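Putative Ribokinase II (Escherichia coli O6, PDB 3IQ0) probably phosphorylates ribose or a related sugar with ATP as the phosphate donor and magnesium as cofactor, as a kinase of the pfkB (ribokinase) family. Local coordinates at residues V60-G66 and L88-G92; L128-F134 and A153-V157; L141-V147 and E179-L184. All coordinates share one frame. Residues are numbered along the deposited sequence.

Interaction 1: V60-G66 and L88-G92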
loop_
_atom_site.group_PDB
_atom_site.type_symbol
_atom_site.label_atom_id
_atom_site.label_comp_id
_atom_site.label_asym_id
_atom_site.label_seq_id
_atom_site.Cartn_x
_atom_site.Cartn_y
_atom_site.Cartn_z
ATOM N N VAL B 60 10.559 0.410 8.192
ATOM C CA VAL B 60 9.195 0.921 8.067
ATOM C C VAL B 60 9.306 2.299 7.425
ATOM O O VAL B 60 10.398 2.873 7.367
ATOM C CB VAL B 60 8.474 1.073 9.433
ATOM C CG1 VAL B 60 8.375 -0.275 10.129
ATOM C CG2 VAL B 60 9.198 2.085 10.297
ATOM N N GLY B 61 8.188 2.818 6.931
ATOM C CA GLY B 61 8.204 4.133 6.322
ATOM C C GLY B 61 8.037 5.192 7.395
ATOM O O GLY B 61 7.827 4.868 8.565
ATOM N N ASN B 62 8.131 6.454 6.998
ATOM C CA ASN B 62 7.982 7.566 7.926
ATOM C C ASN B 62 6.515 7.994 7.995
ATOM O O ASN B 62 6.172 9.135 7.685
ATOM C CB ASN B 62 8.861 8.735 7.471
ATOM C CG ASN B 62 8.738 9.943 8.370
ATOM O OD1 ASN B 62 8.843 9.837 9.590
ATOM N ND2 ASN B 62 8.523 11.106 7.768
ATOM N N ASP B 63 5.654 7.064 8.393
ATOM C CA ASP B 63 4.223 7.328 8.505
ATOM C C ASP B 63 3.653 6.697 9.775
ATOM O O ASP B 63 4.351 5.954 10.472
ATOM C CB ASP B 63 3.489 6.795 7.268
ATOM C CG ASP B 63 3.778 5.326 7.001
ATOM O OD1 ASP B 63 3.688 4.521 7.948
ATOM O OD2 ASP B 63 4.089 4.973 5.842
ATOM N N GLY B 64 2.390 7.000 10.070
ATOM C CA GLY B 64 1.736 6.480 11.261
ATOM C C GLY B 64 1.614 4.969 11.342
ATOM O O GLY B 64 1.489 4.414 12.433
ATOM N N PHE B 65 1.625 4.300 10.194
ATOM C CA PHE B 65 1.535 2.847 10.166
ATOM C C PHE B 65 2.868 2.295 10.638
ATOM O O PHE B 65 2.937 1.229 11.248
ATOM C CB PHE B 65 1.227 2.351 8.752
ATOM C CG PHE B 65 -0.183 2.624 8.305
ATOM C CD1 PHE B 65 -1.151 3.053 9.212
ATOM C CD2 PHE B 65 -0.560 2.401 6.987
ATOM C CE1 PHE B 65 -2.470 3.251 8.815
ATOM C CE2 PHE B 65 -1.878 2.597 6.580
ATOM C CZ PHE B 65 -2.831 3.019 7.491
ATOM N N GLY B 66 3.932 3.035 10.344
ATOM C CA GLY B 66 5.247 2.622 10.781
ATOM C C GLY B 66 5.336 2.861 12.277
ATOM O O GLY B 66 5.899 2.051 13.011
ATOM N N LEU B 88 11.389 7.694 1.871
ATOM C CA LEU B 88 10.917 7.482 0.507
ATOM C C LEU B 88 10.026 6.258 0.304
ATOM O O LEU B 88 9.532 6.022 -0.800
ATOM C CB LEU B 88 12.110 7.390 -0.445
ATOM C CG LEU B 88 13.057 8.591 -0.455
ATOM C CD1 LEU B 88 14.196 8.320 -1.420
ATOM C CD2 LEU B 88 12.295 9.849 -0.849
ATOM N N GLU B 89 9.816 5.480 1.361
ATOM C CA GLU B 89 8.996 4.281 1.250
ATOM C C GLU B 89 7.725 4.324 2.085
ATOM O O GLU B 89 7.567 5.166 2.968
ATOM C CB GLU B 89 9.818 3.054 1.647
ATOM C CG GLU B 89 10.985 2.763 0.724
ATOM C CD GLU B 89 10.536 2.408 -0.680
ATOM O OE1 GLU B 89 9.682 1.502 -0.826
ATOM O OE2 GLU B 89 11.045 3.026 -1.639
ATOM N N ALA B 90 6.814 3.405 1.787
ATOM C CA ALA B 90 5.558 3.309 2.515
ATOM C C ALA B 90 5.620 2.050 3.373
ATOM O O ALA B 90 6.073 1.004 2.909
ATOM C CB ALA B 90 4.392 3.219 1.538
ATOM N N THR B 91 5.187 2.156 4.623
ATOM C CA THR B 91 5.193 1.001 5.515
ATOM C C THR B 91 4.304 -0.065 4.888
ATOM O O THR B 91 3.225 0.239 4.386
ATOM C CB THR B 91 4.656 1.375 6.907
ATOM O OG1 THR B 91 5.522 2.352 7.499
ATOM C CG2 THR B 91 4.597 0.152 7.819
ATOM N N GLY B 92 4.782 -1.303 4.882
ATOM C CA GLY B 92 4.010 -2.389 4.315
ATOM C C GLY B 92 2.632 -2.486 4.938
ATOM O O GLY B 92 2.395 -1.970 6.033
HETATM O O HOH W 1 7.863 7.282 4.310
#
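T91 carries this contact: it buries 105 Å², the most of any residue here, and its CA-to-CB bond points toward 60-66. With chi1 at -63° (m), its OG1 lies 2.8 Å from G61 N, from which it accepts a hydrogen bond, and 2.9 Å from D63 OD1, to which it donates. The p rotamer of D63 (chi1 54°) places the carboxylate between T91 and the first turn of the helix, so OD1 also accepts from G66 N at 2.8 Å. That makes D63 the N-cap of helix 64-75, where strand 54-61 of the large sheet passes into the helix in this ribokinase-type fold. D63 OD2 takes a third, longer bond from T91 N (3.3 Å, nearly linear at 176°). G61 sits 3.6 Å by its CA from E89 O; a CB modelled there would fall 2.5 Å from that oxygen. T91 CG2 packs 3.9 Å from F65 C, while the m rotamer of F65 carries its ring away from 88-92, to meet F95 of the second subunit edge-to-face.

Interaction 2: L128-F134 and A153-V157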
loop_
_atom_site.group_PDB
_atom_site.type_symbol
_atom_site.label_atom_id
_atom_site.label_comp_id
_atom_site.label_asym_id
_atom_site.label_seq_id
_atom_site.Cartn_x
_atom_site.Cartn_y
_atom_site.Cartn_z
ATOM N N LEU B 128 23.964 -6.494 16.994
ATOM C CA LEU B 128 23.890 -7.928 17.252
ATOM C C LEU B 128 25.027 -8.473 18.106
ATOM O O LEU B 128 25.215 -9.686 18.186
ATOM C CB LEU B 128 23.854 -8.690 15.925
ATOM C CG LEU B 128 22.594 -8.534 15.069
ATOM C CD1 LEU B 128 22.858 -9.058 13.661
ATOM C CD2 LEU B 128 21.439 -9.291 15.722
ATOM N N LYS B 129 25.779 -7.584 18.748
ATOM C CA LYS B 129 26.903 -8.005 19.579
ATOM C C LYS B 129 26.546 -9.008 20.671
ATOM O O LYS B 129 27.268 -9.980 20.883
ATOM C CB LYS B 129 27.587 -6.788 20.210
ATOM C CG LYS B 129 28.274 -5.894 19.190
ATOM C CD LYS B 129 29.270 -4.949 19.838
ATOM C CE LYS B 129 30.035 -4.165 18.776
ATOM N NZ LYS B 129 31.124 -3.340 19.367
ATOM N N ASP B 130 25.438 -8.781 21.365
ATOM C CA ASP B 130 25.040 -9.691 22.431
ATOM C C ASP B 130 23.935 -10.644 22.001
ATOM O O ASP B 130 23.228 -11.205 22.837
ATOM C CB ASP B 130 24.597 -8.902 23.667
ATOM C CG ASP B 130 25.687 -7.975 24.192
ATOM O OD1 ASP B 130 26.841 -8.429 24.343
ATOM O OD2 ASP B 130 25.387 -6.793 24.465
ATOM N N CYS B 131 23.781 -10.836 20.695
ATOM C CA CYS B 131 22.757 -11.749 20.210
ATOM C C CYS B 131 23.294 -13.170 20.207
ATOM O O CYS B 131 24.240 -13.489 19.485
ATOM C CB CYS B 131 22.304 -11.378 18.803
ATOM S SG CYS B 131 21.099 -12.551 18.152
ATOM N N THR B 132 22.676 -14.021 21.021
ATOM C CA THR B 132 23.067 -15.421 21.142
ATOM C C THR B 132 22.088 -16.325 20.392
ATOM O O THR B 132 22.352 -17.510 20.183
ATOM C CB THR B 132 23.080 -15.853 22.620
ATOM O OG1 THR B 132 21.774 -15.653 23.177
ATOM C CG2 THR B 132 24.093 -15.036 23.419
ATOM N N HIS B 133 20.940 -15.764 20.025
ATOM C CA HIS B 133 19.920 -16.504 19.303
ATOM C C HIS B 133 19.308 -15.611 18.239
ATOM O O HIS B 133 18.793 -14.536 18.536
ATOM C CB HIS B 133 18.825 -16.995 20.253
ATOM C CG HIS B 133 19.244 -18.147 21.116
ATOM N ND1 HIS B 133 20.260 -18.053 22.043
ATOM C CD2 HIS B 133 18.778 -19.415 21.193
ATOM C CE1 HIS B 133 20.400 -19.216 22.657
ATOM N NE2 HIS B 133 19.513 -20.059 22.159
ATOM N N PHE B 134 19.382 -16.060 16.993
ATOM C CA PHE B 134 18.839 -15.302 15.881
ATOM C C PHE B 134 17.793 -16.159 15.196
ATOM O O PHE B 134 18.058 -17.309 14.828
ATOM C CB PHE B 134 19.947 -14.945 14.888
ATOM C CG PHE B 134 19.541 -13.921 13.873
ATOM C CD1 PHE B 134 19.382 -12.591 14.235
ATOM C CD2 PHE B 134 19.325 -14.285 12.548
ATOM C CE1 PHE B 134 19.016 -11.634 13.296
ATOM C CE2 PHE B 134 18.957 -13.334 11.596
ATOM C CZ PHE B 134 18.802 -12.008 11.971
ATOM N N ALA B 153 23.610 -11.021 8.822
ATOM C CA ALA B 153 23.228 -11.136 10.224
ATOM C C ALA B 153 23.577 -12.524 10.753
ATOM O O ALA B 153 24.107 -12.661 11.851
ATOM C CB ALA B 153 21.728 -10.873 10.375
ATOM N N VAL B 154 23.289 -13.554 9.962
ATOM C CA VAL B 154 23.586 -14.919 10.372
ATOM C C VAL B 154 25.080 -15.158 10.574
ATOM O O VAL B 154 25.483 -15.823 11.525
ATOM C CB VAL B 154 23.056 -15.934 9.350
ATOM C CG1 VAL B 154 23.558 -17.322 9.693
ATOM C CG2 VAL B 154 21.545 -15.928 9.361
ATOM N N THR B 155 25.898 -14.623 9.675
ATOM C CA THR B 155 27.344 -14.787 9.779
ATOM C C THR B 155 27.829 -14.128 11.062
ATOM O O THR B 155 28.652 -14.686 11.790
ATOM C CB THR B 155 28.067 -14.136 8.585
ATOM O OG1 THR B 155 27.647 -14.769 7.370
ATOM C CG2 THR B 155 29.575 -14.278 8.731
ATOM N N ILE B 156 27.308 -12.936 11.330
ATOM C CA ILE B 156 27.674 -12.188 12.525
ATOM C C ILE B 156 27.344 -12.963 13.794
ATOM O O ILE B 156 28.180 -13.088 14.683
ATOM C CB ILE B 156 26.936 -10.836 12.571
ATOM C CG1 ILE B 156 27.439 -9.938 11.441
ATOM C CG2 ILE B 156 27.128 -10.179 13.930
ATOM C CD1 ILE B 156 26.836 -8.558 11.440
ATOM N N VAL B 157 26.123 -13.485 13.869
ATOM C CA VAL B 157 25.682 -14.231 15.042
ATOM C C VAL B 157 26.443 -15.537 15.247
ATOM O O VAL B 157 26.800 -15.875 16.373
ATOM C CB VAL B 157 24.168 -14.534 14.969
ATOM C CG1 VAL B 157 23.739 -15.366 16.170
ATOM C CG2 VAL B 157 23.386 -13.234 14.918
#
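Apolar strand-on-helix packing inside a beta-alpha-beta unit defines this contact: strand 131-137 of the large sheet is covered by helix 144-159, the connection that leads on to the parallel neighbouring strand 163-167. The local axes of 131-134 and 153-157 approach to 9.2 Å with 136° between their N-to-C directions, so the helix runs back obliquely across the strand. No hydrogen bond crosses the interface. V157 is the main helical contributor, burying 91 Å²; its CG2 lies 4.0 Å from C131 SG and 3.8 Å from F134 CB. Alternation along the strand is broken at T132 and H133, which both point away, whereas C131 and F134 face the helix. Ahead of the strand, a type I turn from L128 to C131, closed by C131 N to L128 O at 3.1 Å, brings L128 in beside I156, with L128 CB 4.1 Å from I156 CG2. One helical turn before V157, A153 CB meets L128 CD1 at 3.9 Å and F134 CZ at 3.5 Å.

Interaction 3: L141-V147 and E179-L184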
loop_
_atom_site.group_PDB
_atom_site.type_symbol
_atom_site.label_atom_id
_atom_site.label_comp_id
_atom_site.label_asym_id
_atom_site.label_seq_id
_atom_site.Cartn_x
_atom_site.Cartn_y
_atom_site.Cartn_z
ATOM N N LEU B 141 12.322 -13.935 3.042
ATOM C CA LEU B 141 13.216 -14.112 1.902
ATOM C C LEU B 141 12.494 -14.055 0.562
ATOM O O LEU B 141 12.290 -15.085 -0.077
ATOM C CB LEU B 141 13.962 -15.440 2.041
ATOM C CG LEU B 141 14.727 -15.598 3.359
ATOM C CD1 LEU B 141 15.400 -16.962 3.419
ATOM C CD2 LEU B 141 15.750 -14.482 3.479
ATOM N N PHE B 142 12.113 -12.850 0.144
ATOM C CA PHE B 142 11.413 -12.669 -1.121
ATOM C C PHE B 142 12.184 -11.806 -2.119
ATOM O O PHE B 142 11.624 -11.354 -3.118
ATOM C CB PHE B 142 10.012 -12.080 -0.876
ATOM C CG PHE B 142 10.007 -10.785 -0.093
ATOM C CD1 PHE B 142 10.461 -9.602 -0.665
ATOM C CD2 PHE B 142 9.516 -10.749 1.211
ATOM C CE1 PHE B 142 10.426 -8.400 0.047
ATOM C CE2 PHE B 142 9.478 -9.555 1.931
ATOM C CZ PHE B 142 9.932 -8.379 1.350
ATOM N N SER B 143 13.467 -11.584 -1.845
ATOM C CA SER B 143 14.327 -10.790 -2.726
ATOM C C SER B 143 15.786 -11.028 -2.348
ATOM O O SER B 143 16.081 -11.413 -1.215
ATOM C CB SER B 143 14.007 -9.296 -2.607
ATOM O OG SER B 143 14.737 -8.696 -1.556
ATOM N N PHE B 144 16.696 -10.791 -3.289
ATOM C CA PHE B 144 18.113 -11.010 -3.028
ATOM C C PHE B 144 18.640 -10.047 -1.967
ATOM O O PHE B 144 19.630 -10.339 -1.298
ATOM C CB PHE B 144 18.922 -10.893 -4.331
ATOM C CG PHE B 144 19.269 -9.482 -4.718
ATOM C CD1 PHE B 144 20.422 -8.878 -4.223
ATOM C CD2 PHE B 144 18.446 -8.757 -5.576
ATOM C CE1 PHE B 144 20.753 -7.573 -4.578
ATOM C CE2 PHE B 144 18.768 -7.450 -5.938
ATOM C CZ PHE B 144 19.925 -6.856 -5.438
ATOM N N HIS B 145 17.978 -8.903 -1.814
ATOM C CA HIS B 145 18.370 -7.915 -0.813
ATOM C C HIS B 145 18.033 -8.427 0.582
ATOM O O HIS B 145 18.752 -8.159 1.544
ATOM C CB HIS B 145 17.638 -6.598 -1.054
ATOM C CG HIS B 145 18.285 -5.724 -2.080
ATOM N ND1 HIS B 145 17.564 -5.040 -3.037
ATOM C CD2 HIS B 145 19.583 -5.392 -2.277
ATOM C CE1 HIS B 145 18.393 -4.326 -3.779
ATOM N NE2 HIS B 145 19.623 -4.522 -3.338
HETATM N N MSE B 146 16.929 -9.159 0.681
HETATM C CA MSE B 146 16.486 -9.722 1.950
HETATM C C MSE B 146 17.406 -10.864 2.358
HETATM O O MSE B 146 17.836 -10.942 3.511
HETATM C CB MSE B 146 15.050 -10.242 1.824
HETATM C CG MSE B 146 14.038 -9.220 1.328
HETATM SE SE MSE B 146 13.872 -7.666 2.463
HETATM C CE MSE B 146 14.832 -6.396 1.360
ATOM N N VAL B 147 17.714 -11.748 1.411
ATOM C CA VAL B 147 18.588 -12.883 1.697
ATOM C C VAL B 147 19.974 -12.389 2.098
ATOM O O VAL B 147 20.636 -12.999 2.937
ATOM C CB VAL B 147 18.720 -13.830 0.476
ATOM C CG1 VAL B 147 17.347 -14.177 -0.067
ATOM C CG2 VAL B 147 19.572 -13.189 -0.595
ATOM N N GLU B 179 16.804 -18.982 -7.238
ATOM C CA GLU B 179 17.561 -18.084 -6.366
ATOM C C GLU B 179 17.057 -18.136 -4.928
ATOM O O GLU B 179 17.840 -18.319 -3.995
ATOM C CB GLU B 179 17.492 -16.643 -6.875
ATOM C CG GLU B 179 17.809 -15.620 -5.790
ATOM C CD GLU B 179 18.487 -14.372 -6.316
ATOM O OE1 GLU B 179 17.981 -13.782 -7.296
ATOM O OE2 GLU B 179 19.524 -13.975 -5.742
HETATM N N MSE B 180 15.751 -17.956 -4.756
HETATM C CA MSE B 180 15.142 -17.988 -3.433
HETATM C C MSE B 180 15.154 -19.424 -2.927
HETATM O O MSE B 180 15.309 -19.674 -1.732
HETATM C CB MSE B 180 13.706 -17.466 -3.497
HETATM C CG MSE B 180 13.584 -16.003 -3.910
HETATM SE SE MSE B 180 14.537 -14.776 -2.734
HETATM C CE MSE B 180 15.561 -13.809 -4.054
ATOM N N ARG B 181 14.985 -20.366 -3.846
ATOM C CA ARG B 181 14.998 -21.782 -3.502
ATOM C C ARG B 181 16.320 -22.109 -2.819
ATOM O O ARG B 181 16.369 -22.884 -1.860
ATOM C CB ARG B 181 14.864 -22.630 -4.765
ATOM C CG ARG B 181 14.844 -24.122 -4.507
ATOM C CD ARG B 181 14.880 -24.896 -5.811
ATOM N NE ARG B 181 14.266 -26.215 -5.676
ATOM C CZ ARG B 181 14.181 -27.106 -6.659
ATOM N NH1 ARG B 181 14.676 -26.830 -7.859
ATOM N NH2 ARG B 181 13.586 -28.272 -6.445
ATOM N N ASP B 182 17.393 -21.510 -3.328
ATOM C CA ASP B 182 18.728 -21.729 -2.782
ATOM C C ASP B 182 18.952 -20.984 -1.473
ATOM O O ASP B 182 19.572 -21.515 -0.555
ATOM C CB ASP B 182 19.796 -21.311 -3.796
ATOM C CG ASP B 182 19.809 -22.193 -5.023
ATOM O OD1 ASP B 182 19.290 -23.326 -4.943
ATOM O OD2 ASP B 182 20.351 -21.757 -6.062
ATOM N N ALA B 183 18.455 -19.755 -1.392
ATOM C CA ALA B 183 18.594 -18.952 -0.181
ATOM C C ALA B 183 18.051 -19.735 1.012
ATOM O O ALA B 183 18.680 -19.804 2.065
ATOM C CB ALA B 183 17.836 -17.644 -0.333
ATOM N N LEU B 184 16.878 -20.329 0.827
ATOM C CA LEU B 184 16.223 -21.117 1.864
ATOM C C LEU B 184 17.049 -22.347 2.239
ATOM O O LEU B 184 17.200 -22.666 3.419
ATOM C CB LEU B 184 14.835 -21.544 1.383
ATOM C CG LEU B 184 13.860 -20.400 1.093
ATOM C CD1 LEU B 184 12.624 -20.944 0.404
ATOM C CD2 LEU B 184 13.487 -19.694 2.396
#
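Van der Waals packing accounts for most of this contact, and no hydrogen bond crosses between 141-147 and 179-184. Selenomethionine M180 buries the largest area, 82 Å². Its CA-to-CB bond points sideways, but chi1 and chi2 are both m (-64° and -58°) and bring the end of the side chain against the start of helix 144-159. M180 SE lies 3.5 Å from L141 O, 3.8 Å from F142 C and 3.9 Å from V147 CG1, while M180 CE comes within 3.3 Å of both S143 C and F144 N. The selenium-bearing side chain therefore packs largely on main chain. Two aliphatic pairs extend the apolar surface: L141 CD1 with L184 CD2, and V147 CG1 with A183 CB, each at 3.5 Å.

Polar groups contribute mainly within 141-147. S143 is the N-cap of helix 144-159; its OG accepts from M146 N at 3.2 Å and, weakly, from H145 N at 3.3 Å. S143 N, by contrast, is buried by the contact without a partner in the model. At the exposed margin E179 OE2 approaches F144 CB at 3.4 Å, a contact with a carbon atom, and the ring of F144 leads away from 179-184.

Beyond the pair, L184 also touches L204, M180 touches M174, and F142 and M146 reach I110 and L118. Helix 144-159 connects strand 131-137 to strand 163-167, and helix 178-189 lies between strand 163-167 and strand 193-194, the next parallel strand of the large sheet; the contact thus joins the helices of two consecutive beta-alpha-beta units, at the N-terminal end of the first.

Helix 144-159 ties interactions 2 and 3 together: its first turn meets helix 178-189 in interaction 3, and a later part packs on strand 131-137 in interaction 2. Their segments alternate along the chain, with centres 19 Å apart and nearest atoms about 7 Å apart. Interaction 1 closes earlier in the sequence and shares the large sheet with interaction 2, although their centres are 26 Å apart; its centre is 23 Å from that of interaction 3. No two of the contacts touch. Bound ATP lies about 13 Å from the side chain of L184 in interaction 3, whereas interaction 1 lies at the interface with the second subunit.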